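PDB 5F7V: Lmo0181 protein, which binds the cyclic glucan cycloalternan, probably as the lipoprotein substrate-binding component of an ABC transporter that takes it up. Local coordinates for residues Ile315-Leu321 and Ile329-Tyr333; Phe255-Gln259 and Thr337-Arg342; Leu106-Tyr111 and Val124-Ser128. Where two conformers were deposited one is given. Residues are numbered along the deposited sequence.

Overall arrangement
From the N terminus, contact 3 comes first: 106-111 turns back within 13 residues onto 124-128 of the long strand 119-135, laying a short helix on the sheet. Contact 2 opens next, at 255-259, and closes only 78 residues later at 337-342, joining the short helix 255-258 to the loop between helices 327-335 and 343-347. Within that long excursion lies contact 1, a short return of 8 residues that folds helix 327-335 against the end of helix 308-316. Contacts 1 and 2 meet where Asn318 OD1 hydrogen-bonds Arg342 NH1 (2.9 Å). Contacts 1 and 3 meet at the sheet, through Leu321 and Phe127, and beside the glycan, through Glu320 and Ser126. Contacts 2 and 3 do not touch.

Contact 1: residues Ile315-Leu321 and Ile329-Tyr333; sequences IDNNWEL and ILQPY. With GLC (alpha-D-glucopyranose), chain B.
Residues 315-316 finish helix 308-316, and a Schellman motif ends it: Asn318, with phi/psi of 57/28, is the C-prime residue, its N bonding Ile315 O (3.1 Å) while Trp319 N bonds Arg314 O. The chain then passes through an inverse gamma turn centred on Trp319 to Glu320, again at positive phi, and Leu321. Helix 327-335, kinked at Pro332, packs against this segment, with Ile315 and Tyr333 closest (CA to CA 5.8 Å). This is knobs-into-holes packing between two helices close in sequence: Ile315 (chi1 m, chi2 m) sits among Ile329, Leu330, Pro332 and Tyr333. Ile329 O lies against Ile315 CG1 at 3.4 Å, and Ile329 CG2 is 4.1 Å from the same atom. Leu330 CD2 is 3.9 Å from Ile315 CD1 and 4.1 Å from Leu321 CD2. Pro332 CB packs 3.8 Å from Ile315 CG2. Tyr333, chi1 t, places its ring with one face against Leu321 CD2, a CH-pi contact 3.7 Å from the centroid, and a water joins Tyr333 OH (2.8 Å) to Asn318 O (2.7 Å). The Schellman turn leads the chain on to Glu320 in the glycan pocket, where OE2 accepts from glucose O2 (2.6 Å). Asn318 OD1 is held by Arg342, which also makes a cation-pi contact with Tyr333. Helix 27-39 packs on Trp319, helix 343-347 covers Leu321 and Tyr333, and Leu321 pairs through its backbone with Phe127 of strand 119-135.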
ATOM      1  N   ILE A 315      14.565  -1.289   8.880  1.00  8.24           N
ATOM      2  CA  ILE A 315      15.458  -1.692   7.815  1.00  8.92           C
ATOM      3  C   ILE A 315      15.874  -3.150   7.961  1.00  9.98           C
ATOM      4  O   ILE A 315      15.810  -3.931   7.000  1.00 10.28           O
ATOM      5  CB  ILE A 315      16.663  -0.727   7.724  1.00  9.26           C
ATOM      6  CG1 ILE A 315      16.283   0.675   7.238  1.00  8.71           C
ATOM      7  CG2 ILE A 315      17.794  -1.339   6.893  1.00 10.04           C
ATOM      8  CD1 ILE A 315      15.945   0.814   5.764  1.00  8.53           C
ATOM      9  N   ASP A 316      16.292  -3.508   9.161  1.00 11.03           N
ATOM     10  CA  ASP A 316      16.722  -4.892   9.376  1.00 12.66           C
ATOM     11  C   ASP A 316      15.656  -5.934   9.075  1.00 12.36           C
ATOM     12  O   ASP A 316      15.981  -7.046   8.650  1.00 13.47           O
ATOM     13  CB  ASP A 316      17.191  -5.093  10.824  1.00 14.22           C
ATOM     14  CG  ASP A 316      17.905  -6.403  10.991  1.00 16.48           C
ATOM     15  OD1 ASP A 316      18.876  -6.663  10.249  1.00 17.90           O
ATOM     16  OD2 ASP A 316      17.453  -7.183  11.853  1.00 19.02           O
ATOM     17  N   ASN A 317      14.403  -5.564   9.282  1.00 11.24           N
ATOM     18  CA  ASN A 317      13.275  -6.458   9.060  1.00 11.33           C
ATOM     19  C   ASN A 317      12.578  -6.313   7.708  1.00 10.39           C
ATOM     20  O   ASN A 317      11.544  -6.959   7.503  1.00 10.56           O
ATOM     21  CB  ASN A 317      12.298  -6.291  10.235  1.00 11.44           C
ATOM     22  CG  ASN A 317      12.863  -6.903  11.498  1.00 12.83           C
ATOM     23  OD1 ASN A 317      12.896  -8.136  11.650  1.00 14.85           O
ATOM     24  ND2 ASN A 317      13.427  -6.078  12.360  1.00 12.83           N
ATOM     25  N   ASN A 318      13.123  -5.495   6.805  1.00  9.64           N
ATOM     26  CA  ASN A 318      12.538  -5.236   5.488  1.00  9.11           C
ATOM     27  C   ASN A 318      11.120  -4.708   5.587  1.00  8.30           C
ATOM     28  O   ASN A 318      10.331  -4.933   4.668  1.00  8.24           O
ATOM     29  CB  ASN A 318      12.542  -6.488   4.616  1.00  9.76           C
ATOM     30  CG  ASN A 318      13.931  -7.007   4.345  1.00 10.49           C
ATOM     31  OD1 ASN A 318      14.759  -6.304   3.771  1.00 10.38           O
ATOM     32  ND2 ASN A 318      14.184  -8.252   4.728  1.00 11.46           N
ATOM     33  N   TRP A 319      10.786  -4.021   6.679  1.00  7.74           N
ATOM     34  CA  TRP A 319       9.394  -3.653   6.968  1.00  7.33           C
ATOM     35  C   TRP A 319       9.055  -2.330   6.315  1.00  6.61           C
ATOM     36  O   TRP A 319       9.069  -1.281   6.931  1.00  6.18           O
ATOM     37  CB  TRP A 319       9.151  -3.693   8.469  1.00  7.51           C
ATOM     38  CG  TRP A 319       7.756  -3.313   8.845  1.00  7.47           C
ATOM     39  CD1 TRP A 319       6.636  -3.345   8.060  1.00  7.68           C
ATOM     40  CD2 TRP A 319       7.351  -2.804  10.116  1.00  7.36           C
ATOM     41  NE1 TRP A 319       5.570  -2.903   8.790  1.00  7.50           N
ATOM     42  CE2 TRP A 319       5.972  -2.551  10.051  1.00  7.30           C
ATOM     43  CE3 TRP A 319       8.026  -2.536  11.312  1.00  7.60           C
ATOM     44  CZ2 TRP A 319       5.271  -2.016  11.140  1.00  7.21           C
ATOM     45  CZ3 TRP A 319       7.306  -2.028  12.383  1.00  7.64           C
ATOM     46  CH2 TRP A 319       5.947  -1.775  12.289  1.00  7.31           C
ATOM     47  N   GLU A 320       8.782  -2.395   5.017  1.00  6.54           N
ATOM     48  CA  GLU A 320       8.584  -1.192   4.188  1.00  6.31           C
ATOM     49  C   GLU A 320       9.859  -0.357   4.282  1.00  6.38           C
ATOM     50  O   GLU A 320      10.938  -0.930   4.397  1.00  7.44           O
ATOM     51  CB  GLU A 320       7.312  -0.439   4.535  1.00  5.84           C
ATOM     52  CG  GLU A 320       6.082  -1.342   4.387  1.00  6.06           C
ATOM     53  CD  GLU A 320       4.760  -0.629   4.466  1.00  5.91           C
ATOM     54  OE1 GLU A 320       4.727   0.618   4.736  1.00  5.48           O
ATOM     55  OE2 GLU A 320       3.759  -1.358   4.283  1.00  6.31           O
ATOM     56  N   LEU A 321       9.783   0.964   4.204  1.00  6.04           N
ATOM     57  CA  LEU A 321      10.921   1.871   4.323  1.00  6.19           C
ATOM     58  C   LEU A 321      10.618   2.861   5.416  1.00  5.90           C
ATOM     59  O   LEU A 321       9.498   3.312   5.545  1.00  5.54           O
ATOM     60  CB  LEU A 321      11.180   2.574   2.976  1.00  6.54           C
ATOM     61  CG  LEU A 321      11.663   1.686   1.823  1.00  7.04           C
ATOM     62  CD1 LEU A 321      11.630   2.483   0.530  1.00  7.41           C
ATOM     63  CD2 LEU A 321      13.040   1.134   2.090  1.00  7.52           C
ATOM     64  N   ILE A 329      21.468   4.786   6.985  1.00 16.94           N
ATOM     65  CA  ILE A 329      20.320   4.028   7.454  1.00 16.16           C
ATOM     66  C   ILE A 329      19.750   3.117   6.360  1.00 14.74           C
ATOM     67  O   ILE A 329      19.386   1.980   6.650  1.00 13.67           O
ATOM     68  CB  ILE A 329      19.227   4.983   7.991  1.00 17.00           C
ATOM     69  CG1 ILE A 329      19.713   5.660   9.279  1.00 18.34           C
ATOM     70  CG2 ILE A 329      17.882   4.284   8.228  1.00 16.57           C
ATOM     71  CD1 ILE A 329      19.704   4.789  10.517  1.00 18.47           C
ATOM     72  N   LEU A 330      19.695   3.588   5.122  1.00 14.41           N
ATOM     73  CA  LEU A 330      19.137   2.797   4.021  1.00 14.03           C
ATOM     74  C   LEU A 330      20.056   1.742   3.420  1.00 13.23           C
ATOM     75  O   LEU A 330      19.593   0.796   2.793  1.00 12.66           O
ATOM     76  CB  LEU A 330      18.697   3.694   2.860  1.00 14.95           C
ATOM     77  CG  LEU A 330      17.411   4.510   2.991  1.00 15.71           C
ATOM     78  CD1 LEU A 330      17.219   5.494   1.846  1.00 16.63           C
ATOM     79  CD2 LEU A 330      16.231   3.550   3.009  1.00 15.03           C
ATOM     80  N   GLN A 331      21.362   1.905   3.590  1.00 13.38           N
ATOM     81  CA  GLN A 331      22.292   0.987   2.933  1.00 13.22           C
ATOM     82  C   GLN A 331      22.042  -0.491   3.216  1.00 11.91           C
ATOM     83  O   GLN A 331      22.090  -1.257   2.250  1.00 11.22           O
ATOM     84  CB  GLN A 331      23.737   1.350   3.272  1.00 14.63           C
ATOM     85  CG  GLN A 331      24.778   0.668   2.383  1.00 15.56           C
ATOM     86  CD  GLN A 331      24.566   0.953   0.901  1.00 16.10           C
ATOM     87  OE1 GLN A 331      24.368   2.092   0.501  1.00 18.11           O
ATOM     88  NE2 GLN A 331      24.590  -0.079   0.075  1.00 16.44           N
ATOM     89  N   PRO A 332      21.781  -0.917   4.468  1.00 11.12           N
ATOM     90  CA  PRO A 332      21.539  -2.351   4.673  1.00 10.55           C
ATOM     91  C   PRO A 332      20.340  -2.855   3.869  1.00  9.76           C
ATOM     92  O   PRO A 332      20.329  -4.024   3.474  1.00  9.48           O
ATOM     93  CB  PRO A 332      21.352  -2.467   6.198  1.00 10.58           C
ATOM     94  CG  PRO A 332      22.088  -1.302   6.763  1.00 11.31           C
ATOM     95  CD  PRO A 332      21.858  -0.199   5.761  1.00 11.46           C
ATOM     96  N   TYR A 333      19.338  -2.019   3.603  1.00  9.39           N
ATOM     97  CA  TYR A 333      18.221  -2.436   2.748  1.00  9.01           C
ATOM     98  C   TYR A 333      18.642  -2.689   1.321  1.00  9.34           C
ATOM     99  O   TYR A 333      18.137  -3.608   0.677  1.00  8.93           O
ATOM    100  CB  TYR A 333      17.118  -1.373   2.795  1.00  8.67           C
ATOM    101  CG  TYR A 333      15.828  -1.771   2.141  1.00  7.98           C
ATOM    102  CD1 TYR A 333      15.620  -1.630   0.776  1.00  7.62           C
ATOM    103  CD2 TYR A 333      14.786  -2.316   2.882  1.00  7.65           C
ATOM    104  CE1 TYR A 333      14.429  -1.989   0.187  1.00  7.16           C
ATOM    105  CE2 TYR A 333      13.588  -2.697   2.302  1.00  7.36           C
ATOM    106  CZ  TYR A 333      13.411  -2.529   0.953  1.00  7.04           C
ATOM    107  OH  TYR A 333      12.242  -2.888   0.350  1.00  6.73           O
TER
HETATM  108  C1  GLC B   4       0.179  -1.618   2.526  1.00  2.56           C
HETATM  109  C2  GLC B   4       0.678  -0.282   3.029  1.00  2.43           C
HETATM  110  C3  GLC B   4      -0.480   0.690   3.169  1.00  2.38           C
HETATM  111  C4  GLC B   4      -1.290   0.750   1.879  1.00  2.28           C
HETATM  112  C5  GLC B   4      -1.755  -0.646   1.486  1.00  2.35           C
HETATM  113  C6  GLC B   4      -2.466  -0.678   0.139  1.00  2.35           C
HETATM  114  O2  GLC B   4       1.341  -0.483   4.282  1.00  2.46           O
HETATM  115  O3  GLC B   4       0.070   1.976   3.441  1.00  2.35           O
HETATM  116  O4  GLC B   4      -2.459   1.533   2.138  1.00  2.40           O
HETATM  117  O5  GLC B   4      -0.597  -1.498   1.340  1.00  2.36           O
HETATM  118  O6  GLC B   4      -2.652  -2.085  -0.134  1.00  2.41           O
HETATM  119  O   HOH W   1      10.404  -3.948   2.132  1.00  8.70           O

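Contact 2: residues Phe255-Gln259 and Thr337-Arg342; sequences FDMFQ and TPPDNR
A turn with two consecutive cis-prolines (337-342) meets a short, weakly bonded helical turn here, in a periplasmic-binding-protein-type fold. Both Thr337-Pro338 and Pro338-Pro339 peptides are cis, and both prolines have polyproline-like phi/psi (-77/163 and -83/160). An inverse gamma turn centred on Asn341 follows. The CA atoms come closest at Gln259-Pro338 (6.4 Å) and Phe255-Pro339 (7.7 Å). In the apolar packing Phe255, chi1 m, presents a ring face to Pro339, with CD 4.0 Å from the centroid in a CH-pi contact and CG 3.9 Å from Phe255 CZ; Phe255 CD2 also lies over the Arg342 guanidinium, 4.4 Å from CZ. Beyond the pair, strand 265-268 packs on the prolines, and Arg342 NH1 bonds Asn318. Among the polar interactions, Thr337 OG1 donates to Asp340 OD1 (2.6 Å), and Arg342 folds back on its own segment, NE to Pro339 O (3.1 Å) and NH2 to Pro338 O (2.9 Å). Proline has no backbone NH, but its carbonyl can still accept, and Pro338 O also takes the one hydrogen bond that crosses. Gln259, m at chi1 and chi2, curls so that NE2 donates both to Phe255 O (3.0 Å) and, nearly linearly at 178°, to Pro338 O (3.0 Å).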
ATOM      1  N   PHE A 255       8.064  -8.603   1.235  1.00  5.55           N
ATOM      2  CA  PHE A 255       9.411  -9.142   1.163  1.00  5.90           C
ATOM      3  C   PHE A 255       9.733 -10.015   2.378  1.00  6.73           C
ATOM      4  O   PHE A 255      10.369 -11.048   2.199  1.00  6.79           O
ATOM      5  CB  PHE A 255      10.443  -8.018   1.122  1.00  5.75           C
ATOM      6  CG  PHE A 255      10.590  -7.317  -0.204  1.00  5.42           C
ATOM      7  CD1 PHE A 255       9.773  -7.580  -1.310  1.00  5.14           C
ATOM      8  CD2 PHE A 255      11.536  -6.293  -0.306  1.00  5.48           C
ATOM      9  CE1 PHE A 255       9.933  -6.868  -2.483  1.00  5.05           C
ATOM     10  CE2 PHE A 255      11.704  -5.599  -1.468  1.00  5.24           C
ATOM     11  CZ  PHE A 255      10.885  -5.879  -2.549  1.00  5.00           C
ATOM     12  N   ASP A 256       9.294  -9.664   3.587  1.00  7.70           N
ATOM     13  CA  ASP A 256       9.560 -10.521   4.744  1.00  9.16           C
ATOM     14  C   ASP A 256       8.899 -11.901   4.569  1.00  8.88           C
ATOM     15  O   ASP A 256       9.579 -12.904   4.787  1.00  8.92           O
ATOM     16  CB  ASP A 256       9.093  -9.862   6.049  1.00 10.93           C
ATOM     17  CG  ASP A 256       9.402 -10.706   7.263  1.00 13.58           C
ATOM     18  OD1 ASP A 256      10.575 -10.707   7.663  1.00 16.49           O
ATOM     19  OD2 ASP A 256       8.491 -11.406   7.778  1.00 16.33           O
ATOM     20  N   MET A 257       7.628 -11.959   4.170  0.70  8.74           N
ATOM     21  CA  MET A 257       6.930 -13.230   3.926  0.70  9.11           C
ATOM     22  C   MET A 257       7.728 -14.129   2.992  0.70  8.55           C
ATOM     23  O   MET A 257       7.853 -15.342   3.205  0.70  8.95           O
ATOM     24  CB  MET A 257       5.560 -12.938   3.284  0.70  9.84           C
ATOM     25  CG  MET A 257       4.652 -14.115   2.990  0.70 10.89           C
ATOM     26  SD  MET A 257       3.034 -13.487   2.531  0.70 12.58           S
ATOM     27  CE  MET A 257       2.341 -12.953   4.090  0.70 12.55           C
ATOM     28  N   PHE A 258       8.274 -13.517   1.949  1.00  7.71           N
ATOM     29  CA  PHE A 258       8.866 -14.252   0.848  1.00  7.34           C
ATOM     30  C   PHE A 258      10.311 -14.627   1.109  1.00  7.29           C
ATOM     31  O   PHE A 258      10.895 -15.318   0.289  1.00  7.17           O
ATOM     32  CB  PHE A 258       8.725 -13.483  -0.465  1.00  6.84           C
ATOM     33  CG  PHE A 258       7.300 -13.309  -0.951  1.00  6.55           C
ATOM     34  CD1 PHE A 258       6.231 -14.105  -0.536  1.00  6.74           C
ATOM     35  CD2 PHE A 258       7.031 -12.319  -1.846  1.00  6.33           C
ATOM     36  CE1 PHE A 258       4.947 -13.915  -1.014  1.00  6.67           C
ATOM     37  CE2 PHE A 258       5.734 -12.098  -2.323  1.00  6.17           C
ATOM     38  CZ  PHE A 258       4.689 -12.898  -1.909  1.00  6.20           C
ATOM     39  N   GLN A 259      10.905 -14.245   2.238  1.00  7.46           N
ATOM     40  CA  GLN A 259      12.301 -14.620   2.497  1.00  7.74           C
ATOM     41  C   GLN A 259      12.480 -16.121   2.426  1.00  8.28           C
ATOM     42  O   GLN A 259      13.529 -16.582   1.992  1.00  8.42           O
ATOM     43  CB  GLN A 259      12.813 -14.120   3.858  1.00  7.96           C
ATOM     44  CG  GLN A 259      12.827 -12.593   3.986  1.00  7.74           C
ATOM     45  CD  GLN A 259      13.810 -11.952   3.023  1.00  7.62           C
ATOM     46  OE1 GLN A 259      15.003 -12.131   3.165  1.00  7.96           O
ATOM     47  NE2 GLN A 259      13.320 -11.265   2.011  1.00  7.21           N
ATOM     48  N   THR A 337      19.305  -9.306   0.760  1.00  8.88           N
ATOM     49  CA  THR A 337      18.785 -10.192  -0.301  1.00  8.72           C
ATOM     50  C   THR A 337      18.160 -11.444   0.341  1.00  8.77           C
ATOM     51  O   THR A 337      18.677 -11.866   1.388  1.00  9.09           O
ATOM     52  CB  THR A 337      19.885 -10.557  -1.316  1.00  9.30           C
ATOM     53  OG1 THR A 337      19.341 -11.371  -2.373  1.00  9.51           O
ATOM     54  CG2 THR A 337      21.086 -11.282  -0.703  1.00  9.87           C
ATOM     55  N   PRO A 338      17.125 -12.034  -0.242  1.00  8.39           N
ATOM     56  CA  PRO A 338      16.429 -11.639  -1.444  1.00  7.91           C
ATOM     57  C   PRO A 338      15.478 -10.453  -1.188  1.00  7.15           C
ATOM     58  O   PRO A 338      15.124 -10.169  -0.058  1.00  6.95           O
ATOM     59  CB  PRO A 338      15.689 -12.929  -1.813  1.00  8.42           C
ATOM     60  CG  PRO A 338      15.331 -13.542  -0.483  1.00  8.68           C
ATOM     61  CD  PRO A 338      16.580 -13.294   0.307  1.00  8.73           C
ATOM     62  N   PRO A 339      15.032  -9.749  -2.222  1.00  6.57           N
ATOM     63  CA  PRO A 339      15.447  -9.945  -3.615  1.00  6.74           C
ATOM     64  C   PRO A 339      16.763  -9.194  -3.857  1.00  6.88           C
ATOM     65  O   PRO A 339      17.102  -8.255  -3.122  1.00  6.70           O
ATOM     66  CB  PRO A 339      14.302  -9.277  -4.381  1.00  6.33           C
ATOM     67  CG  PRO A 339      13.891  -8.102  -3.518  1.00  5.96           C
ATOM     68  CD  PRO A 339      14.002  -8.686  -2.128  1.00  6.12           C
ATOM     69  N   ASP A 340      17.492  -9.576  -4.902  1.00  7.37           N
ATOM     70  CA  ASP A 340      18.722  -8.876  -5.258  1.00  7.83           C
ATOM     71  C   ASP A 340      18.499  -7.472  -5.764  1.00  7.53           C
ATOM     72  O   ASP A 340      19.287  -6.563  -5.442  1.00  7.76           O
ATOM     73  CB  ASP A 340      19.495  -9.652  -6.324  1.00  8.72           C
ATOM     74  CG  ASP A 340      20.164 -10.919  -5.806  1.00  9.55           C
ATOM     75  OD1 ASP A 340      20.593 -10.986  -4.646  1.00  9.83           O
ATOM     76  OD2 ASP A 340      20.313 -11.855  -6.609  1.00 10.89           O
ATOM     77  N   ASN A 341      17.447  -7.266  -6.567  1.00  7.22           N
ATOM     78  CA  ASN A 341      17.298  -5.978  -7.264  1.00  7.19           C
ATOM     79  C   ASN A 341      16.554  -4.955  -6.424  1.00  6.78           C
ATOM     80  O   ASN A 341      15.531  -4.422  -6.833  1.00  6.35           O
ATOM     81  CB  ASN A 341      16.609  -6.214  -8.591  1.00  7.29           C
ATOM     82  CG  ASN A 341      16.629  -4.991  -9.473  1.00  7.51           C
ATOM     83  OD1 ASN A 341      17.514  -4.138  -9.341  1.00  8.46           O
ATOM     84  ND2 ASN A 341      15.661  -4.878 -10.372  1.00  7.26           N
ATOM     85  N   ARG A 342      17.098  -4.689  -5.232  1.00  6.89           N
ATOM     86  CA  ARG A 342      16.560  -3.701  -4.317  1.00  6.83           C
ATOM     87  C   ARG A 342      16.468  -2.313  -4.974  1.00  7.13           C
ATOM     88  O   ARG A 342      15.546  -1.547  -4.652  1.00  6.84           O
ATOM     89  CB  ARG A 342      17.428  -3.642  -3.047  1.00  6.99           C
ATOM     90  CG  ARG A 342      17.510  -4.911  -2.201  1.00  6.96           C
ATOM     91  CD  ARG A 342      16.177  -5.215  -1.596  1.00  6.66           C
ATOM     92  NE  ARG A 342      16.138  -6.419  -0.756  1.00  6.72           N
ATOM     93  CZ  ARG A 342      15.897  -6.450   0.548  1.00  6.83           C
ATOM     94  NH1 ARG A 342      15.713  -5.325   1.216  1.00  7.00           N
ATOM     95  NH2 ARG A 342      15.765  -7.625   1.154  1.00  7.02           N
TER

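Contact 3: residues Leu106-Tyr111 and Val124-Ser128; sequences LNKQAY and VESFS
Val124, Ala110 and Phe127 bury the most surface where the first turn of helix 108-112 lies on strand 119-135. The CA atoms come closest at Tyr111-Val124 (5.3 Å) and Ala110-Phe127 (6.2 Å). Val124, chi1 p, points at the helix: CG2 sits 3.5 Å from both Ala110 CB and Ala110 O, while CG1 reaches Leu106 CD1 (3.9 Å) and Tyr111 CA (3.8 Å). Ala110 also sets CB 3.9 Å from Phe127 CB, its small side chain allowing the close approach. Phe127, chi1 p, turns a ring face to Asn107, whose ND2 is 3.7 Å from CZ. That Asn107 (chi1 t) is the N-cap, OD1 accepting from Ala110 N (2.9 Å). Between Val124 and Phe127, Glu125 and Ser126 form a classic beta bulge opposite Asn283 of strand 278-287; Ser126 OG bonds Glu320 of the glycan pocket. No hydrogen bond crosses between the segments, so the joint rests on apolar packing plus the Asn107 amide over the Phe127 ring, while the Asn107 cap satisfies Ala110 N within its own segment.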
ATOM      1  N   LEU A 106      13.031  13.732   6.399  1.00 10.89           N
ATOM      2  CA  LEU A 106      12.097  12.672   6.047  1.00 10.27           C
ATOM      3  C   LEU A 106      11.688  12.743   4.593  1.00  9.97           C
ATOM      4  O   LEU A 106      11.760  13.786   3.960  1.00 10.72           O
ATOM      5  CB  LEU A 106      10.847  12.796   6.912  1.00 10.02           C
ATOM      6  CG  LEU A 106      11.131  12.844   8.413  1.00 10.58           C
ATOM      7  CD1 LEU A 106       9.781  12.761   9.112  1.00 10.44           C
ATOM      8  CD2 LEU A 106      11.973  11.673   8.855  1.00 10.81           C
ATOM      9  N   ASN A 107      11.248  11.616   4.044  1.00  9.37           N
ATOM     10  CA  ASN A 107      10.635  11.648   2.716  1.00  9.13           C
ATOM     11  C   ASN A 107       9.457  12.614   2.703  1.00  9.01           C
ATOM     12  O   ASN A 107       8.521  12.509   3.491  1.00  8.27           O
ATOM     13  CB  ASN A 107      10.173  10.248   2.336  1.00  8.64           C
ATOM     14  CG  ASN A 107       9.515  10.204   0.979  1.00  8.78           C
ATOM     15  OD1 ASN A 107       8.406  10.705   0.798  1.00  8.45           O
ATOM     16  ND2 ASN A 107      10.184   9.575   0.004  1.00  9.20           N
ATOM     17  N   LYS A 108       9.538  13.581   1.804  1.00  9.72           N
ATOM     18  CA  LYS A 108       8.559  14.651   1.836  1.00 10.09           C
ATOM     19  C   LYS A 108       7.140  14.264   1.441  1.00  9.23           C
ATOM     20  O   LYS A 108       6.183  14.745   2.048  1.00  8.90           O
ATOM     21  CB  LYS A 108       9.005  15.761   0.918  1.00 11.43           C
ATOM     22  CG  LYS A 108       8.229  17.037   1.203  1.00 12.47           C
ATOM     23  CD  LYS A 108       8.853  18.244   0.560  1.00 14.20           C
ATOM     24  CE  LYS A 108       7.860  19.395   0.514  1.00 14.83           C
ATOM     25  NZ  LYS A 108       8.307  20.410  -0.484  1.00 16.23           N
ATOM     26  N   GLN A 109       7.040  13.390   0.450  1.00  8.85           N
ATOM     27  CA  GLN A 109       5.731  12.902   0.043  1.00  8.67           C
ATOM     28  C   GLN A 109       5.074  12.118   1.176  1.00  7.63           C
ATOM     29  O   GLN A 109       3.882  12.240   1.407  1.00  7.49           O
ATOM     30  CB  GLN A 109       5.844  12.027  -1.211  1.00  9.25           C
ATOM     31  CG  GLN A 109       6.185  12.820  -2.458  1.00 10.59           C
ATOM     32  CD  GLN A 109       7.616  13.304  -2.434  1.00 11.74           C
ATOM     33  OE1 GLN A 109       8.550  12.561  -2.133  1.00 13.06           O
ATOM     34  NE2 GLN A 109       7.785  14.574  -2.700  1.00 12.95           N
ATOM     35  N   ALA A 110       5.850  11.347   1.906  1.00  7.04           N
ATOM     36  CA  ALA A 110       5.315  10.547   2.991  1.00  6.61           C
ATOM     37  C   ALA A 110       4.907  11.433   4.153  1.00  6.71           C
ATOM     38  O   ALA A 110       3.860  11.228   4.733  1.00  6.26           O
ATOM     39  CB  ALA A 110       6.334   9.505   3.416  1.00  6.55           C
ATOM     40  N   TYR A 111       5.719  12.448   4.450  1.00  7.00           N
ATOM     41  CA  TYR A 111       5.372  13.384   5.538  1.00  7.53           C
ATOM     42  C   TYR A 111       4.122  14.172   5.187  1.00  7.89           C
ATOM     43  O   TYR A 111       3.204  14.349   6.027  1.00  7.77           O
ATOM     44  CB  TYR A 111       6.563  14.315   5.813  1.00  8.12           C
ATOM     45  CG  TYR A 111       6.389  15.227   6.996  1.00  8.47           C
ATOM     46  CD1 TYR A 111       6.317  14.735   8.298  1.00  8.53           C
ATOM     47  CD2 TYR A 111       6.258  16.590   6.836  1.00  8.99           C
ATOM     48  CE1 TYR A 111       6.157  15.561   9.400  1.00  8.99           C
ATOM     49  CE2 TYR A 111       6.096  17.430   7.931  1.00  9.42           C
ATOM     50  CZ  TYR A 111       6.052  16.905   9.205  1.00  9.37           C
ATOM     51  OH  TYR A 111       5.885  17.674  10.342  1.00 10.20           O
ATOM     52  N   VAL A 124       4.491  10.528  10.077  1.00  6.18           N
ATOM     53  CA  VAL A 124       4.734   9.487   9.091  1.00  5.84           C
ATOM     54  C   VAL A 124       5.600   8.389   9.664  1.00  5.82           C
ATOM     55  O   VAL A 124       6.644   8.640  10.263  1.00  6.26           O
ATOM     56  CB  VAL A 124       5.344  10.047   7.794  1.00  5.84           C
ATOM     57  CG1 VAL A 124       6.653  10.788   8.035  1.00  6.22           C
ATOM     58  CG2 VAL A 124       5.518   8.919   6.800  1.00  5.59           C
ATOM     59  N   GLU A 125       5.152   7.161   9.494  1.00  5.50           N
ATOM     60  CA  GLU A 125       5.776   5.971  10.066  1.00  5.64           C
ATOM     61  C   GLU A 125       6.572   5.182   9.041  1.00  5.36           C
ATOM     62  O   GLU A 125       7.652   4.653   9.345  1.00  5.64           O
ATOM     63  CB  GLU A 125       4.654   5.096  10.657  1.00  5.87           C
ATOM     64  CG  GLU A 125       5.125   3.788  11.193  1.00  6.31           C
ATOM     65  CD  GLU A 125       4.050   2.744  11.284  1.00  6.45           C
ATOM     66  OE1 GLU A 125       2.885   3.057  10.814  1.00  6.48           O
ATOM     67  OE2 GLU A 125       4.360   1.671  11.791  1.00  7.11           O
ATOM     68  N   SER A 126       6.056   5.067   7.833  1.00  4.95           N
ATOM     69  CA  SER A 126       6.726   4.291   6.803  1.00  4.77           C
ATOM     70  C   SER A 126       6.188   4.685   5.443  1.00  4.43           C
ATOM     71  O   SER A 126       5.141   5.316   5.317  1.00  4.35           O
ATOM     72  CB  SER A 126       6.550   2.794   7.010  1.00  4.79           C
ATOM     73  OG  SER A 126       5.218   2.368   6.803  1.00  4.79           O
ATOM     74  N   PHE A 127       6.906   4.314   4.383  1.00  4.33           N
ATOM     75  CA  PHE A 127       6.373   4.420   3.035  1.00  4.10           C
ATOM     76  C   PHE A 127       6.756   3.183   2.235  1.00  3.97           C
ATOM     77  O   PHE A 127       7.657   2.408   2.623  1.00  4.10           O
ATOM     78  CB  PHE A 127       6.717   5.764   2.378  1.00  4.26           C
ATOM     79  CG  PHE A 127       8.148   5.897   1.944  1.00  4.70           C
ATOM     80  CD1 PHE A 127       9.109   6.368   2.834  1.00  5.18           C
ATOM     81  CD2 PHE A 127       8.562   5.562   0.664  1.00  4.88           C
ATOM     82  CE1 PHE A 127      10.436   6.502   2.487  1.00  5.75           C
ATOM     83  CE2 PHE A 127       9.891   5.692   0.314  1.00  5.40           C
ATOM     84  CZ  PHE A 127      10.804   6.168   1.219  1.00  5.78           C
ATOM     85  N   SER A 128       6.040   3.015   1.134  1.00  3.79           N
ATOM     86  CA  SER A 128       6.188   1.762   0.367  1.00  3.67           C
ATOM     87  C   SER A 128       5.666   1.911  -1.051  1.00  3.61           C
ATOM     88  O   SER A 128       5.055   2.914  -1.413  1.00  3.70           O
ATOM     89  CB  SER A 128       5.393   0.650   1.078  1.00  3.60           C
ATOM     90  OG  SER A 128       4.003   0.901   1.067  1.00  3.59           O
TER